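Local coordinates for protein ribulose bisphosphate carboxylase (Hyperthermus butylicus DSM 5456, PDB 6HUN) that probably fixes carbon dioxide onto ribulose 1,5-bisphosphate to give two molecules of 3-phosphoglycerate, as a magnesium-dependent form III Rubisco of an archaeal AMP degradation pathway, at residues T348-Y356 with E367-P378. Sequence-based numbering, arbitrary orientation.
Sequences TRIVREQYY and EQPWSNIKPVFP
Tyr355 and Pro369 lie side by side and point the same way, the proline laid over one face of the phenol ring. Pro369 CB sits 3.8 Å from the Tyr355 ring centroid and 14° off its normal, a CH-pi contact. Glu367 CG meets the same ring at its edge, and the carboxylate plane stands 73° from the ring plane; a weak hydrogen bond of 3.3 Å runs from Tyr355 OH to Glu367 OE2. With CG opposite the backbone N (chi1 -152°), the ring is carried out over the proline. A serine in its place would probably deprive Pro369 of the ring it packs on and leave Glu367 without its phenol partner. Behind the ring, strands 355-356 and 368-369 form a short antiparallel hairpin, where Tyr356 and Gln368 are the hydrogen-bonded pair, with Gln368 N to Tyr356 O at 2.9 Å.

Trp370 comes next, crossing Ile350 at about a right angle; Ile350 CD1 touches the indole edge, 3.6 Å from Trp370 NE1. Trp370 N also donates to Gln354 O. Bent at chi2, Gln354 brings NE2 back to a weak bond with Ile373 O, at the last residue of the type II turn 370-373.

Farther along, Val376 N donates to Val351 O at 2.8 Å, and Val351 CB packs on Val376 CB. The aliphatic part of Arg352 crosses Pro378, CG lying 3.6 Å from Pro378 CD, while its NH1 reaches Met396 O and Asp399 O. Arg320 of helix 312-322 bonds to Ile350 O, Glu353 O and Lys374 O, tying both segments together from outside. Helix 339-352 links parallel strands 326-328 and 377-380 in a beta-alpha-beta crossover of the TIM barrel, the hairpin inserted in the return. Main-chain bonds and apolar packing carry this join, which probably depends little on the weak bonds of Tyr355 and Gln354.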
ATOM      1  N   THR A 348     -20.952   2.555   4.686  1.00 26.00           N
ATOM      2  CA  THR A 348     -21.929   1.651   4.053  1.00 25.22           C
ATOM      3  C   THR A 348     -22.658   2.371   2.930  1.00 29.57           C
ATOM      4  O   THR A 348     -22.889   1.794   1.860  1.00 29.58           O
ATOM      5  CB  THR A 348     -22.975   1.118   5.071  1.00 32.27           C
ATOM      6  OG1 THR A 348     -23.891   2.161   5.408  1.00 39.89           O
ATOM      7  CG2 THR A 348     -22.294   0.560   6.330  1.00 25.57           C
ATOM      8  N   ARG A 349     -22.974   3.660   3.126  1.00 27.31           N
ATOM      9  CA  ARG A 349     -23.673   4.355   2.049  1.00 29.00           C
ATOM     10  C   ARG A 349     -22.811   4.475   0.813  1.00 28.10           C
ATOM     11  O   ARG A 349     -23.293   4.259  -0.301  1.00 29.17           O
ATOM     12  CB  ARG A 349     -24.147   5.757   2.469  1.00 32.45           C
ATOM     13  CG  ARG A 349     -25.286   5.805   3.460  1.00 38.39           C
ATOM     14  CD  ARG A 349     -25.583   7.283   3.827  1.00 48.61           C
ATOM     15  NE  ARG A 349     -26.096   7.986   2.649  1.00 57.34           N
ATOM     16  CZ  ARG A 349     -25.805   9.239   2.287  1.00 57.81           C
ATOM     17  NH1 ARG A 349     -26.352   9.730   1.173  1.00 60.87           N
ATOM     18  NH2 ARG A 349     -24.993  10.005   3.020  1.00 50.11           N
ATOM     19  N   ILE A 350     -21.527   4.794   0.977  1.00 26.47           N
ATOM     20  CA  ILE A 350     -20.731   5.010  -0.237  1.00 27.67           C
ATOM     21  C   ILE A 350     -20.480   3.697  -1.010  1.00 30.34           C
ATOM     22  O   ILE A 350     -20.320   3.726  -2.231  1.00 27.95           O
ATOM     23  CB  ILE A 350     -19.409   5.738   0.084  1.00 26.35           C
ATOM     24  CG1 ILE A 350     -18.755   6.266  -1.234  1.00 24.71           C
ATOM     25  CG2 ILE A 350     -18.365   4.816   0.852  1.00 24.09           C
ATOM     26  CD1 ILE A 350     -19.641   7.339  -1.957  1.00 27.86           C
ATOM     27  N   VAL A 351     -20.451   2.537  -0.353  1.00 27.11           N
ATOM     28  CA  VAL A 351     -20.233   1.297  -1.096  1.00 23.70           C
ATOM     29  C   VAL A 351     -21.530   0.675  -1.612  1.00 25.82           C
ATOM     30  O   VAL A 351     -21.476  -0.134  -2.563  1.00 29.16           O
ATOM     31  CB  VAL A 351     -19.428   0.251  -0.278  1.00 24.06           C
ATOM     32  CG1 VAL A 351     -18.095   0.866   0.237  1.00 21.56           C
ATOM     33  CG2 VAL A 351     -20.234  -0.285   0.915  1.00 25.57           C
ATOM     34  N   ARG A 352     -22.715   1.032  -1.042  1.00 27.05           N
ATOM     35  CA  ARG A 352     -23.943   0.375  -1.489  1.00 28.98           C
ATOM     36  C   ARG A 352     -24.786   1.237  -2.409  1.00 32.44           C
ATOM     37  O   ARG A 352     -25.600   0.689  -3.155  1.00 33.93           O
ATOM     38  CB  ARG A 352     -24.843  -0.016  -0.309  1.00 31.65           C
ATOM     39  CG  ARG A 352     -24.230  -1.076   0.549  1.00 34.53           C
ATOM     40  CD  ARG A 352     -25.430  -1.701   1.330  1.00 36.98           C
ATOM     41  NE  ARG A 352     -26.100  -0.735   2.210  1.00 40.85           N
ATOM     42  CZ  ARG A 352     -26.488  -1.021   3.458  1.00 40.30           C
ATOM     43  NH1 ARG A 352     -26.206  -2.206   3.966  1.00 35.97           N
ATOM     44  NH2 ARG A 352     -27.098  -0.124   4.223  1.00 37.28           N
ATOM     45  N   GLU A 353     -24.738   2.554  -2.283  1.00 31.68           N
ATOM     46  CA  GLU A 353     -25.709   3.395  -2.982  1.00 34.36           C
ATOM     47  C   GLU A 353     -25.395   3.593  -4.457  1.00 36.32           C
ATOM     48  O   GLU A 353     -24.249   3.506  -4.907  1.00 34.27           O
ATOM     49  CB  GLU A 353     -25.803   4.733  -2.295  1.00 37.60           C
ATOM     50  CG  GLU A 353     -26.551   4.560  -0.990  1.00 44.41           C
ATOM     51  CD  GLU A 353     -26.836   5.864  -0.320  1.00 55.41           C
ATOM     52  OE1 GLU A 353     -26.131   6.857  -0.613  1.00 59.62           O
ATOM     53  OE2 GLU A 353     -27.730   5.888   0.532  1.00 59.90           O
ATOM     54  N   GLN A 354     -26.455   3.853  -5.235  1.00 38.06           N
ATOM     55  CA  GLN A 354     -26.220   4.201  -6.629  1.00 39.41           C
ATOM     56  C   GLN A 354     -25.923   5.680  -6.816  1.00 40.28           C
ATOM     57  O   GLN A 354     -25.348   6.063  -7.845  1.00 40.85           O
ATOM     58  CB  GLN A 354     -27.430   3.802  -7.506  1.00 42.51           C
ATOM     59  CG  GLN A 354     -27.320   2.358  -8.022  1.00 50.28           C
ATOM     60  CD  GLN A 354     -25.854   1.881  -8.232  1.00 53.49           C
ATOM     61  OE1 GLN A 354     -25.378   1.015  -7.481  1.00 53.28           O
ATOM     62  NE2 GLN A 354     -25.169   2.393  -9.276  1.00 50.22           N
ATOM     63  N   TYR A 355     -26.307   6.505  -5.849  1.00 40.66           N
ATOM     64  CA  TYR A 355     -26.105   7.947  -5.910  1.00 41.83           C
ATOM     65  C   TYR A 355     -25.869   8.409  -4.475  1.00 42.93           C
ATOM     66  O   TYR A 355     -26.813   8.577  -3.712  1.00 41.68           O
ATOM     67  CB  TYR A 355     -27.284   8.671  -6.541  1.00 45.72           C
ATOM     68  CG  TYR A 355     -26.879   9.959  -7.224  1.00 53.65           C
ATOM     69  CD1 TYR A 355     -26.092  10.906  -6.558  1.00 58.16           C
ATOM     70  CD2 TYR A 355     -27.261  10.233  -8.538  1.00 60.26           C
ATOM     71  CE1 TYR A 355     -25.698  12.093  -7.175  1.00 64.10           C
ATOM     72  CE2 TYR A 355     -26.887  11.424  -9.164  1.00 64.84           C
ATOM     73  CZ  TYR A 355     -26.104  12.349  -8.480  1.00 69.17           C
ATOM     74  OH  TYR A 355     -25.717  13.529  -9.097  1.00 73.41           O
ATOM     75  N   TYR A 356     -24.611   8.616  -4.128  1.00 41.39           N
ATOM     76  CA  TYR A 356     -24.269   9.080  -2.796  1.00 39.49           C
ATOM     77  C   TYR A 356     -24.367  10.597  -2.713  1.00 38.72           C
ATOM     78  O   TYR A 356     -23.769  11.301  -3.524  1.00 39.27           O
ATOM     79  CB  TYR A 356     -22.835   8.636  -2.430  1.00 34.26           C
ATOM     80  CG  TYR A 356     -22.388   9.221  -1.091  1.00 36.90           C
ATOM     81  CD1 TYR A 356     -21.637  10.398  -1.032  1.00 36.61           C
ATOM     82  CD2 TYR A 356     -22.714   8.595   0.117  1.00 34.82           C
ATOM     83  CE1 TYR A 356     -21.224  10.938   0.189  1.00 33.95           C
ATOM     84  CE2 TYR A 356     -22.334   9.127   1.339  1.00 33.56           C
ATOM     85  CZ  TYR A 356     -21.556  10.283   1.368  1.00 34.98           C
ATOM     86  OH  TYR A 356     -21.217  10.811   2.580  1.00 34.13           O
ATOM     87  N   GLU A 367     -20.490  14.678  -3.240  1.00 38.59           N
ATOM     88  CA  GLU A 367     -21.554  13.942  -3.919  1.00 39.72           C
ATOM     89  C   GLU A 367     -20.909  13.021  -4.955  1.00 38.25           C
ATOM     90  O   GLU A 367     -19.896  13.386  -5.551  1.00 41.58           O
ATOM     91  CB  GLU A 367     -22.521  14.972  -4.524  1.00 48.61           C
ATOM     92  CG  GLU A 367     -23.222  14.564  -5.756  1.00 56.38           C
ATOM     93  CD  GLU A 367     -24.104  15.679  -6.267  1.00 66.13           C
ATOM     94  OE1 GLU A 367     -24.803  16.337  -5.450  1.00 60.23           O
ATOM     95  OE2 GLU A 367     -24.060  15.918  -7.491  1.00 76.98           O
ATOM     96  N   GLN A 368     -21.468  11.787  -5.155  1.00 37.58           N
ATOM     97  CA  GLN A 368     -20.874  10.798  -6.063  1.00 36.28           C
ATOM     98  C   GLN A 368     -21.957   9.912  -6.703  1.00 40.46           C
ATOM     99  O   GLN A 368     -22.454   8.983  -6.053  1.00 36.67           O
ATOM    100  CB  GLN A 368     -19.831   9.922  -5.350  1.00 32.85           C
ATOM    101  CG  GLN A 368     -19.253   8.863  -6.297  1.00 32.04           C
ATOM    102  CD  GLN A 368     -18.321   9.490  -7.330  1.00 35.70           C
ATOM    103  OE1 GLN A 368     -17.212   9.942  -6.981  1.00 33.25           O
ATOM    104  NE2 GLN A 368     -18.735   9.514  -8.568  1.00 36.23           N
ATOM    105  N   PRO A 369     -22.306  10.132  -7.983  1.00 40.10           N
ATOM    106  CA  PRO A 369     -23.098   9.118  -8.703  1.00 50.77           C
ATOM    107  C   PRO A 369     -22.229   7.920  -9.066  1.00 45.63           C
ATOM    108  O   PRO A 369     -21.017   8.026  -9.271  1.00 43.77           O
ATOM    109  CB  PRO A 369     -23.597   9.850  -9.975  1.00 44.85           C
ATOM    110  CG  PRO A 369     -22.908  11.216  -9.998  1.00 45.48           C
ATOM    111  CD  PRO A 369     -21.814  11.184  -8.893  1.00 41.91           C
ATOM    112  N   TRP A 370     -22.852   6.755  -9.120  1.00 41.37           N
ATOM    113  CA  TRP A 370     -22.118   5.515  -9.364  1.00 39.13           C
ATOM    114  C   TRP A 370     -22.629   4.837 -10.628  1.00 42.40           C
ATOM    115  O   TRP A 370     -22.755   3.610 -10.692  1.00 38.48           O
ATOM    116  CB  TRP A 370     -22.246   4.573  -8.164  1.00 34.71           C
ATOM    117  CG  TRP A 370     -21.426   4.941  -6.988  1.00 32.25           C
ATOM    118  CD1 TRP A 370     -21.833   5.576  -5.866  1.00 33.77           C
ATOM    119  CD2 TRP A 370     -20.055   4.632  -6.812  1.00 30.87           C
ATOM    120  NE1 TRP A 370     -20.803   5.702  -4.972  1.00 29.99           N
ATOM    121  CE2 TRP A 370     -19.679   5.133  -5.536  1.00 28.29           C
ATOM    122  CE3 TRP A 370     -19.086   4.027  -7.628  1.00 36.44           C
ATOM    123  CZ2 TRP A 370     -18.396   5.021  -5.051  1.00 26.04           C
ATOM    124  CZ3 TRP A 370     -17.791   3.891  -7.097  1.00 29.10           C
ATOM    125  CH2 TRP A 370     -17.476   4.386  -5.838  1.00 26.32           C
ATOM    126  N   SER A 371     -22.990   5.636 -11.627  1.00 41.94           N
ATOM    127  CA  SER A 371     -23.509   5.062 -12.862  1.00 44.51           C
ATOM    128  C   SER A 371     -22.590   3.950 -13.374  1.00 43.03           C
ATOM    129  O   SER A 371     -21.366   4.135 -13.427  1.00 45.36           O
ATOM    130  CB  SER A 371     -23.628   6.186 -13.888  1.00 47.84           C
ATOM    131  OG  SER A 371     -24.691   5.929 -14.752  1.00 57.53           O
ATOM    132  N   ASN A 372     -23.165   2.769 -13.648  1.00 43.72           N
ATOM    133  CA  ASN A 372     -22.431   1.606 -14.166  1.00 46.76           C
ATOM    134  C   ASN A 372     -21.446   0.958 -13.172  1.00 40.39           C
ATOM    135  O   ASN A 372     -20.465   0.334 -13.587  1.00 38.26           O
ATOM    136  CB  ASN A 372     -21.657   1.970 -15.436  1.00 45.05           C
ATOM    137  CG  ASN A 372     -22.564   2.570 -16.481  1.00 48.32           C
ATOM    138  OD1 ASN A 372     -22.261   3.613 -17.063  1.00 52.52           O
ATOM    139  ND2 ASN A 372     -23.720   1.946 -16.670  1.00 50.33           N
ATOM    140  N   ILE A 373     -21.596   1.138 -11.873  1.00 39.62           N
ATOM    141  CA  ILE A 373     -20.704   0.488 -10.899  1.00 34.15           C
ATOM    142  C   ILE A 373     -21.630  -0.199  -9.883  1.00 28.05           C
ATOM    143  O   ILE A 373     -22.371   0.477  -9.200  1.00 30.79           O
ATOM    144  CB  ILE A 373     -19.773   1.496 -10.183  1.00 34.20           C
ATOM    145  CG1 ILE A 373     -18.920   2.356 -11.158  1.00 34.41           C
ATOM    146  CG2 ILE A 373     -18.897   0.757  -9.151  1.00 31.89           C
ATOM    147  CD1 ILE A 373     -17.805   1.666 -11.810  1.00 33.32           C
ATOM    148  N   LYS A 374     -21.591  -1.544  -9.808  1.00 30.36           N
ATOM    149  CA  LYS A 374     -22.548  -2.274  -8.974  1.00 29.64           C
ATOM    150  C   LYS A 374     -22.269  -1.975  -7.506  1.00 31.34           C
ATOM    151  O   LYS A 374     -21.154  -1.580  -7.176  1.00 28.65           O
ATOM    152  CB  LYS A 374     -22.375  -3.771  -9.183  1.00 33.60           C
ATOM    153  CG  LYS A 374     -22.990  -4.256 -10.597  1.00 36.56           C
ATOM    154  CD  LYS A 374     -22.560  -5.617 -10.927  1.00 38.48           C
ATOM    155  CE  LYS A 374     -23.349  -6.077 -12.244  1.00 51.35           C
ATOM    156  NZ  LYS A 374     -22.816  -7.348 -12.714  1.00 58.91           N
ATOM    157  N   PRO A 375     -23.276  -2.081  -6.652  1.00 28.77           N
ATOM    158  CA  PRO A 375     -23.051  -1.928  -5.204  1.00 29.62           C
ATOM    159  C   PRO A 375     -22.251  -3.080  -4.605  1.00 31.29           C
ATOM    160  O   PRO A 375     -22.245  -4.209  -5.088  1.00 32.67           O
ATOM    161  CB  PRO A 375     -24.462  -1.879  -4.622  1.00 33.30           C
ATOM    162  CG  PRO A 375     -25.290  -2.627  -5.603  1.00 36.01           C
ATOM    163  CD  PRO A 375     -24.685  -2.402  -6.988  1.00 35.29           C
ATOM    164  N   VAL A 376     -21.622  -2.783  -3.485  1.00 27.47           N
ATOM    165  CA  VAL A 376     -20.720  -3.683  -2.770  1.00 25.02           C
ATOM    166  C   VAL A 376     -21.429  -4.139  -1.486  1.00 26.00           C
ATOM    167  O   VAL A 376     -22.059  -3.320  -0.841  1.00 26.34           O
ATOM    168  CB  VAL A 376     -19.413  -2.916  -2.429  1.00 24.11           C
ATOM    169  CG1 VAL A 376     -18.591  -3.726  -1.466  1.00 25.52           C
ATOM    170  CG2 VAL A 376     -18.659  -2.666  -3.793  1.00 26.27           C
ATOM    171  N   PHE A 377     -21.207  -5.391  -1.046  1.00 26.45           N
ATOM    172  CA  PHE A 377     -21.666  -5.853   0.292  1.00 27.38           C
ATOM    173  C   PHE A 377     -20.765  -5.297   1.390  1.00 26.65           C
ATOM    174  O   PHE A 377     -19.598  -5.681   1.468  1.00 25.92           O
ATOM    175  CB  PHE A 377     -21.619  -7.377   0.385  1.00 32.67           C
ATOM    176  CG  PHE A 377     -22.953  -8.068   0.244  1.00 29.83           C
ATOM    177  CD1 PHE A 377     -24.042  -7.765   1.108  1.00 34.53           C
ATOM    178  CD2 PHE A 377     -23.121  -9.035  -0.730  1.00 30.80           C
ATOM    179  CE1 PHE A 377     -25.284  -8.422   0.984  1.00 35.73           C
ATOM    180  CE2 PHE A 377     -24.340  -9.673  -0.874  1.00 32.85           C
ATOM    181  CZ  PHE A 377     -25.422  -9.372  -0.050  1.00 35.19           C
ATOM    182  N   PRO A 378     -21.270  -4.476   2.296  1.00 27.03           N
ATOM    183  CA  PRO A 378     -20.485  -4.123   3.478  1.00 26.76           C
ATOM    184  C   PRO A 378     -20.400  -5.353   4.357  1.00 29.59           C
ATOM    185  O   PRO A 378     -21.364  -6.134   4.468  1.00 32.58           O
ATOM    186  CB  PRO A 378     -21.316  -3.022   4.170  1.00 35.09           C
ATOM    187  CG  PRO A 378     -22.356  -2.643   3.214  1.00 33.02           C
ATOM    188  CD  PRO A 378     -22.573  -3.792   2.238  1.00 32.51           C
TER